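Local coordinates for glutamate receptor IIB (Drosophila melanogaster, PDB 4WXJ), which probably acts as a postsynaptic glutamate-gated cation channel of the kainate-receptor type, represented here by its extracellular glutamate-binding domain, at residues I128-L131 and H132-V135; S157-T160 and D161-M164; N203-Y206 and Y207-N211. All coordinates share one frame; numbering follows the deposited sequence.

Contact 1: residues I128-L131 and H132-V135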
loop_
_atom_site.group_PDB
_atom_site.type_symbol
_atom_site.label_atom_id
_atom_site.label_comp_id
_atom_site.label_asym_id
_atom_site.label_seq_id
_atom_site.Cartn_x
_atom_site.Cartn_y
_atom_site.Cartn_z
ATOM N N ILE A 128 -8.504 14.076 -19.735
ATOM C CA ILE A 128 -9.144 14.008 -18.424
ATOM C C ILE A 128 -8.331 14.771 -17.376
ATOM O O ILE A 128 -7.110 14.626 -17.303
ATOM C CB ILE A 128 -9.317 12.542 -17.970
ATOM C CG1 ILE A 128 -10.062 11.736 -19.042
ATOM C CG2 ILE A 128 -10.068 12.474 -16.640
ATOM C CD1 ILE A 128 -10.068 10.247 -18.803
ATOM N N GLY A 129 -9.018 15.575 -16.565
ATOM C CA GLY A 129 -8.364 16.409 -15.567
ATOM C C GLY A 129 -8.890 16.245 -14.150
ATOM O O GLY A 129 -8.487 16.981 -13.248
ATOM N N SER A 130 -9.788 15.287 -13.943
ATOM C CA SER A 130 -10.334 15.039 -12.611
ATOM C C SER A 130 -10.997 13.671 -12.523
ATOM O O SER A 130 -11.247 13.026 -13.540
ATOM C CB SER A 130 -11.350 16.118 -12.234
ATOM O OG SER A 130 -12.593 15.890 -12.875
ATOM N N LEU A 131 -11.280 13.239 -11.298
ATOM C CA LEU A 131 -11.976 11.980 -11.070
ATOM C C LEU A 131 -13.386 12.026 -11.652
ATOM O O LEU A 131 -13.842 11.054 -12.250
ATOM C CB LEU A 131 -12.036 11.661 -9.574
ATOM C CG LEU A 131 -12.765 10.372 -9.189
ATOM C CD1 LEU A 131 -12.064 9.152 -9.768
ATOM C CD2 LEU A 131 -12.878 10.261 -7.678
ATOM N N HIS A 132 -14.073 13.154 -11.471
ATOM C CA HIS A 132 -15.418 13.322 -12.017
ATOM C C HIS A 132 -15.402 13.155 -13.531
ATOM O O HIS A 132 -16.288 12.525 -14.106
ATOM C CB HIS A 132 -15.996 14.691 -11.652
ATOM C CG HIS A 132 -17.358 14.941 -12.223
ATOM N ND1 HIS A 132 -17.780 16.187 -12.636
ATOM C CD2 HIS A 132 -18.398 14.101 -12.450
ATOM C CE1 HIS A 132 -19.017 16.105 -13.095
ATOM N NE2 HIS A 132 -19.415 14.849 -12.992
ATOM N N ASP A 133 -14.390 13.726 -14.174
ATOM C CA ASP A 133 -14.252 13.614 -15.620
ATOM C C ASP A 133 -13.959 12.171 -16.021
ATOM O O ASP A 133 -14.491 11.676 -17.014
ATOM C CB ASP A 133 -13.146 14.543 -16.128
ATOM C CG ASP A 133 -13.448 16.009 -15.867
ATOM O OD1 ASP A 133 -14.634 16.355 -15.680
ATOM O OD2 ASP A 133 -12.494 16.817 -15.853
ATOM N N LEU A 134 -13.117 11.498 -15.241
ATOM C CA LEU A 134 -12.736 10.117 -15.526
ATOM C C LEU A 134 -13.941 9.177 -15.479
ATOM O O LEU A 134 -14.106 8.322 -16.352
ATOM C CB LEU A 134 -11.666 9.647 -14.536
ATOM C CG LEU A 134 -11.145 8.218 -14.708
ATOM C CD1 LEU A 134 -10.511 8.019 -16.078
ATOM C CD2 LEU A 134 -10.153 7.878 -13.607
ATOM N N VAL A 135 -14.785 9.338 -14.466
ATOM C CA VAL A 135 -15.940 8.462 -14.295
ATOM C C VAL A 135 -17.059 8.788 -15.280
ATOM O O VAL A 135 -17.886 7.932 -15.591
ATOM C CB VAL A 135 -16.509 8.540 -12.855
ATOM C CG1 VAL A 135 -15.453 8.143 -11.840
ATOM C CG2 VAL A 135 -17.042 9.937 -12.546
HETATM O O HOH W 1 -11.393 16.464 -18.082
#

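Contact 2: residues S157-T160 and D161-M164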
loop_
_atom_site.group_PDB
_atom_site.type_symbol
_atom_site.label_atom_id
_atom_site.label_comp_id
_atom_site.label_asym_id
_atom_site.label_seq_id
_atom_site.Cartn_x
_atom_site.Cartn_y
_atom_site.Cartn_z
ATOM N N SER A 157 -17.992 3.680 -0.266
ATOM C CA SER A 157 -18.470 5.061 -0.275
ATOM C C SER A 157 -19.958 5.167 -0.609
ATOM O O SER A 157 -20.487 4.380 -1.392
ATOM C CB SER A 157 -17.662 5.889 -1.274
ATOM O OG SER A 157 -18.068 7.246 -1.259
ATOM N N ASN A 158 -20.621 6.147 0.003
ATOM C CA ASN A 158 -22.002 6.479 -0.334
ATOM C C ASN A 158 -22.050 7.641 -1.323
ATOM O O ASN A 158 -23.101 7.953 -1.880
ATOM C CB ASN A 158 -22.797 6.828 0.927
ATOM C CG ASN A 158 -24.289 6.958 0.659
ATOM O OD1 ASN A 158 -24.864 6.194 -0.121
ATOM N ND2 ASN A 158 -24.921 7.933 1.302
ATOM N N ASP A 159 -20.902 8.280 -1.531
ATOM C CA ASP A 159 -20.790 9.386 -2.478
ATOM C C ASP A 159 -21.151 8.930 -3.890
ATOM O O ASP A 159 -20.622 7.934 -4.383
ATOM C CB ASP A 159 -19.372 9.960 -2.452
ATOM C CG ASP A 159 -19.175 11.077 -3.455
ATOM O OD1 ASP A 159 -18.713 10.791 -4.579
ATOM O OD2 ASP A 159 -19.480 12.241 -3.119
ATOM N N THR A 160 -22.056 9.667 -4.528
ATOM C CA THR A 160 -22.577 9.297 -5.842
ATOM C C THR A 160 -21.478 9.125 -6.889
ATOM O O THR A 160 -21.489 8.159 -7.650
ATOM C CB THR A 160 -23.581 10.350 -6.346
ATOM O OG1 THR A 160 -24.630 10.506 -5.384
ATOM C CG2 THR A 160 -24.186 9.933 -7.682
ATOM N N ASP A 161 -20.535 10.060 -6.929
ATOM C CA ASP A 161 -19.449 9.996 -7.901
ATOM C C ASP A 161 -18.547 8.787 -7.659
ATOM O O ASP A 161 -18.062 8.175 -8.608
ATOM C CB ASP A 161 -18.622 11.282 -7.867
ATOM C CG ASP A 161 -19.215 12.380 -8.733
ATOM O OD1 ASP A 161 -20.438 12.348 -8.988
ATOM O OD2 ASP A 161 -18.455 13.275 -9.159
ATOM N N ASN A 162 -18.324 8.442 -6.395
ATOM C CA ASN A 162 -17.524 7.268 -6.064
ATOM C C ASN A 162 -18.282 5.980 -6.371
ATOM O O ASN A 162 -17.687 4.991 -6.798
ATOM C CB ASN A 162 -17.099 7.297 -4.594
ATOM C CG ASN A 162 -16.028 8.336 -4.318
ATOM O OD1 ASN A 162 -15.320 8.770 -5.226
ATOM N ND2 ASN A 162 -15.898 8.732 -3.058
ATOM N N ARG A 163 -19.596 5.995 -6.153
ATOM C CA ARG A 163 -20.445 4.872 -6.545
ATOM C C ARG A 163 -20.353 4.620 -8.048
ATOM O O ARG A 163 -20.249 3.475 -8.487
ATOM C CB ARG A 163 -21.905 5.125 -6.162
ATOM C CG ARG A 163 -22.219 4.957 -4.689
ATOM C CD ARG A 163 -23.681 5.277 -4.422
ATOM N NE ARG A 163 -24.085 4.959 -3.055
ATOM C CZ ARG A 163 -24.477 3.757 -2.644
ATOM N NH1 ARG A 163 -24.514 2.733 -3.489
ATOM N NH2 ARG A 163 -24.827 3.575 -1.379
ATOM N N MET A 164 -20.397 5.696 -8.831
ATOM C CA MET A 164 -20.320 5.587 -10.285
ATOM C C MET A 164 -18.969 5.027 -10.717
ATOM O O MET A 164 -18.897 4.197 -11.623
ATOM C CB MET A 164 -20.559 6.946 -10.948
ATOM C CG MET A 164 -22.009 7.407 -10.911
ATOM S SD MET A 164 -22.420 8.562 -12.236
ATOM C CE MET A 164 -21.567 10.042 -11.700
HETATM O O HOH W 2 -16.382 8.593 0.015
#

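Contact 3: residues N203-Y206 and Y207-N211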
loop_
_atom_site.group_PDB
_atom_site.type_symbol
_atom_site.label_atom_id
_atom_site.label_comp_id
_atom_site.label_asym_id
_atom_site.label_seq_id
_atom_site.Cartn_x
_atom_site.Cartn_y
_atom_site.Cartn_z
ATOM N N ASN A 203 2.679 5.722 -3.491
ATOM C CA ASN A 203 3.133 4.830 -4.547
ATOM C C ASN A 203 3.124 5.522 -5.901
ATOM O O ASN A 203 3.982 5.264 -6.743
ATOM C CB ASN A 203 2.259 3.577 -4.590
ATOM C CG ASN A 203 2.289 2.804 -3.289
ATOM O OD1 ASN A 203 3.318 2.745 -2.617
ATOM N ND2 ASN A 203 1.157 2.211 -2.922
ATOM N N LEU A 204 2.147 6.401 -6.105
ATOM C CA LEU A 204 2.045 7.151 -7.348
ATOM C C LEU A 204 3.268 8.037 -7.532
ATOM O O LEU A 204 3.843 8.094 -8.620
ATOM C CB LEU A 204 0.771 8.000 -7.365
ATOM C CG LEU A 204 0.387 8.591 -8.726
ATOM C CD1 LEU A 204 -1.121 8.734 -8.832
ATOM C CD2 LEU A 204 1.054 9.937 -8.960
ATOM N N GLN A 205 3.658 8.728 -6.464
ATOM C CA GLN A 205 4.830 9.597 -6.499
ATOM C C GLN A 205 6.074 8.798 -6.855
ATOM O O GLN A 205 6.885 9.229 -7.674
ATOM C CB GLN A 205 5.030 10.291 -5.150
ATOM C CG GLN A 205 6.215 11.258 -5.122
ATOM C CD GLN A 205 6.564 11.728 -3.722
ATOM O OE1 GLN A 205 6.052 11.210 -2.730
ATOM N NE2 GLN A 205 7.447 12.717 -3.638
ATOM N N TYR A 206 6.218 7.633 -6.232
ATOM C CA TYR A 206 7.378 6.782 -6.459
ATOM C C TYR A 206 7.530 6.403 -7.926
ATOM O O TYR A 206 8.630 6.462 -8.475
ATOM C CB TYR A 206 7.288 5.512 -5.616
ATOM C CG TYR A 206 8.402 4.535 -5.905
ATOM C CD1 TYR A 206 9.646 4.672 -5.303
ATOM C CD2 TYR A 206 8.216 3.479 -6.789
ATOM C CE1 TYR A 206 10.670 3.784 -5.568
ATOM C CE2 TYR A 206 9.235 2.586 -7.059
ATOM C CZ TYR A 206 10.460 2.744 -6.446
ATOM O OH TYR A 206 11.476 1.858 -6.711
ATOM N N TYR A 207 6.424 6.019 -8.556
ATOM C CA TYR A 207 6.463 5.509 -9.922
ATOM C C TYR A 207 6.470 6.621 -10.969
ATOM O O TYR A 207 7.103 6.483 -12.014
ATOM C CB TYR A 207 5.280 4.569 -10.171
ATOM C CG TYR A 207 5.500 3.176 -9.624
ATOM C CD1 TYR A 207 6.331 2.279 -10.282
ATOM C CD2 TYR A 207 4.874 2.754 -8.460
ATOM C CE1 TYR A 207 6.539 1.004 -9.792
ATOM C CE2 TYR A 207 5.073 1.481 -7.961
ATOM C CZ TYR A 207 5.909 0.609 -8.633
ATOM O OH TYR A 207 6.114 -0.660 -8.144
ATOM N N VAL A 208 5.777 7.721 -10.692
ATOM C CA VAL A 208 5.685 8.805 -11.664
ATOM C C VAL A 208 7.042 9.494 -11.820
ATOM O O VAL A 208 7.368 10.015 -12.887
ATOM C CB VAL A 208 4.602 9.838 -11.268
ATOM C CG1 VAL A 208 5.102 10.775 -10.172
ATOM C CG2 VAL A 208 4.155 10.632 -12.485
ATOM N N GLN A 209 7.834 9.482 -10.752
ATOM C CA GLN A 209 9.168 10.070 -10.777
ATOM C C GLN A 209 10.169 9.221 -11.561
ATOM O O GLN A 209 11.199 9.724 -12.008
ATOM C CB GLN A 209 9.674 10.274 -9.348
ATOM C CG GLN A 209 8.978 11.405 -8.605
ATOM C CD GLN A 209 9.407 11.542 -7.145
ATOM O OE1 GLN A 209 9.057 12.522 -6.485
ATOM N NE2 GLN A 209 10.161 10.565 -6.638
ATOM N N ARG A 210 9.858 7.937 -11.727
ATOM C CA ARG A 210 10.757 6.990 -12.388
ATOM C C ARG A 210 10.264 6.579 -13.779
ATOM O O ARG A 210 10.859 5.717 -14.428
ATOM C CB ARG A 210 10.936 5.750 -11.506
ATOM C CG ARG A 210 11.763 6.020 -10.260
ATOM C CD ARG A 210 11.591 4.941 -9.206
ATOM N NE ARG A 210 12.425 5.205 -8.035
ATOM C CZ ARG A 210 12.174 6.147 -7.129
ATOM N NH1 ARG A 210 11.108 6.930 -7.248
ATOM N NH2 ARG A 210 12.992 6.309 -6.098
ATOM N N ASN A 211 9.178 7.203 -14.229
ATOM C CA ASN A 211 8.593 6.917 -15.538
ATOM C C ASN A 211 8.053 8.199 -16.167
ATOM O O ASN A 211 6.953 8.650 -15.845
ATOM C CB ASN A 211 7.483 5.872 -15.419
ATOM C CG ASN A 211 7.999 4.526 -14.940
ATOM O OD1 ASN A 211 8.356 3.663 -15.741
ATOM N ND2 ASN A 211 8.043 4.344 -13.626
#

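Contact 1: residues I128-L131 and H132-V135
Ser130 O accepts from Leu134 N at 3.0 Å and Leu131 O from Val135 N at 3.0 Å, two i-to-i+4 bonds that wind the first turn of helix 131-135 directly out of the loop. Ser130 caps this turn. With chi1 at 78°, its OG sits between its own backbone N and carbonyl carbon and turns back over the helix end, where it accepts from Asp133 N (OG to N 3.1 Å, N-H...O angle 161°). The Asp133 carboxylate swings round toward the loop, CG anti to its carbonyl carbon. A water bound by Gly129 N, 3.0 Å from the water oxygen, lies close to Asp133 OD2, though a bridge through it is doubtful. Replacing Ser130 with an alanine would probably leave Asp133 N without its capping acceptor and let the first turn fray. On the apolar side, Ile128 reaches past the cap: its CG2 branch lies 3.5 Å from Leu134 N, and its CD1 meets Leu134 CD1 at 3.5 Å, the two chains crossing at a slant. Leu131 CD1 touches Val135 CG1 more loosely, at 4.1 Å. Beyond the turn, Leu131 and Val135 pack on Asn162 and Ala165 of helix 160-171, while Ile128 rests on Gln137 and Val140. Together these contacts make a serine N-cap, with Ile128 packed on Leu134 beside it, at the start of a short helix in the second lobe of the clamshell-shaped glutamate-binding domain.

Contact 2: residues S157-T160 and D161-M164
Asn158 and Arg163 meet because Asn158 carries CG anti to its backbone N (chi1 -171°) while the arginine runs extended from CG to NE, laying the two side chains alongside each other and pointing the same way. The guanidinium then grips one oxygen side-on: NH2 donates to Asn158 OD1 at 2.9 Å and NE to the same OD1 at 3.3 Å. OD1 lies close to the guanidinium plane, yet the amide itself stands 82° to that plane, the NH2 bond falling in the carbonyl plane and the NE bond tilted from it. NE also makes a weak bond to the backbone, Asn158 O, at 3.4 Å, and Ser157 O lies above one face of the guanidinium, off toward its rim.

Asp159 is the N-cap of helix 160-171. Its OD1 uses the anti lone pair to accept from Asn162 N at 3.0 Å, and its backbone carbonyl takes Arg163 N (Asp159 O to Arg163 N 2.8 Å), the first i-to-i+4 bond here; Met164 N to Thr160 O follows at 2.9 Å. Ser157 OG accepts from Asp159 N at 3.0 Å, an ST turn immediately ahead of the cap. Tyr153 OH is a weak partner of Asn162 ND2. The carboxylates of Asp159 and Asp161, at the amino end of the helix, would probably interact favourably with its dipole; their like charges are not in contact, OD1 to OD1 being 5.0 Å. Arg163 uses NE and NH2 on neutral oxygens of Asn158, and so joins loop to helix here through uncharged acceptors.

Contact 3: residues N203-Y206 and Y207-N211
Arg210 NH1 donates to Tyr206 O at 2.8 Å, in the carbonyl plane and on a lone pair, although the oxygen lies somewhat out of the guanidinium plane. One residue on, Tyr207 O receives two bonds: Asn211 ND2 reaches back to it almost straight, at 2.8 Å, and Arg210 N comes in from the turn at 3.1 Å. These bonds use carbonyls near the carboxyl-terminal part of helix 201-208. Inside the helix the i-to-i+4 ladder runs on, with Val208 N to Leu204 O at 2.9 Å. Gln205 NE2 bonds Gln209 OE1 at 3.3 Å from above the Gln209 carbonyl plane, a modest link between two amides lying side by side; the other end of Gln209, NE2, is held by Phe261 O.

The tyrosines supply the packing. Tyr206 CG is anti to the backbone N (chi1 175°), which keeps the ring beside its own carbonyl and lets Arg210 bond the oxygen and cover the ring at once. The guanidinium lies flat on one face, planes 19° apart and centres 3.8 Å apart, a cation-pi stack, and Arg210 CD adds a CH-pi contact over the same ring. The CD2 edge of Tyr206 points at the centre of the Tyr207 face, a T-shaped pair with planes at 89° and centroids 5.1 Å apart. Tyr207 also packs on helix 181-191, and Leu204 on strands 108-123 and 214-230. At the start, Asn203 OD1 bonds Tyr21 OH and its ND2 bonds OD2 of the glutamate-binding Asp96. The guanidinium, Tyr206 and Tyr207 thus pack in succession near the carboxyl end of the helix, while Asn203 makes a contact across the agonist cleft of the glutamate-binding domain.

Overall arrangement
Contacts 1 and 2 are both helix starts and they touch: His132 CD2 comes within 3.4 Å of Asp161 OD2, and Leu131 CD2 within 3.8 Å of Asn162 OD1, so the two capped turns pack on each other with centres about 14 Å apart. Both stand back from the agonist, with the side chains of Leu131 and Asn162 about 13 and 14 Å from the bound glutamate and each about 9 Å from that of the glutamate-binding Thr150. Contact 3, toward the carboxyl end of another helix, is separate: its nearest atoms are about 10 Å from contact 1 and 15 Å from contact 2. Of the three it is the one that reaches the pocket, the Asn203 side chain lying about 4 Å from the bound glutamate.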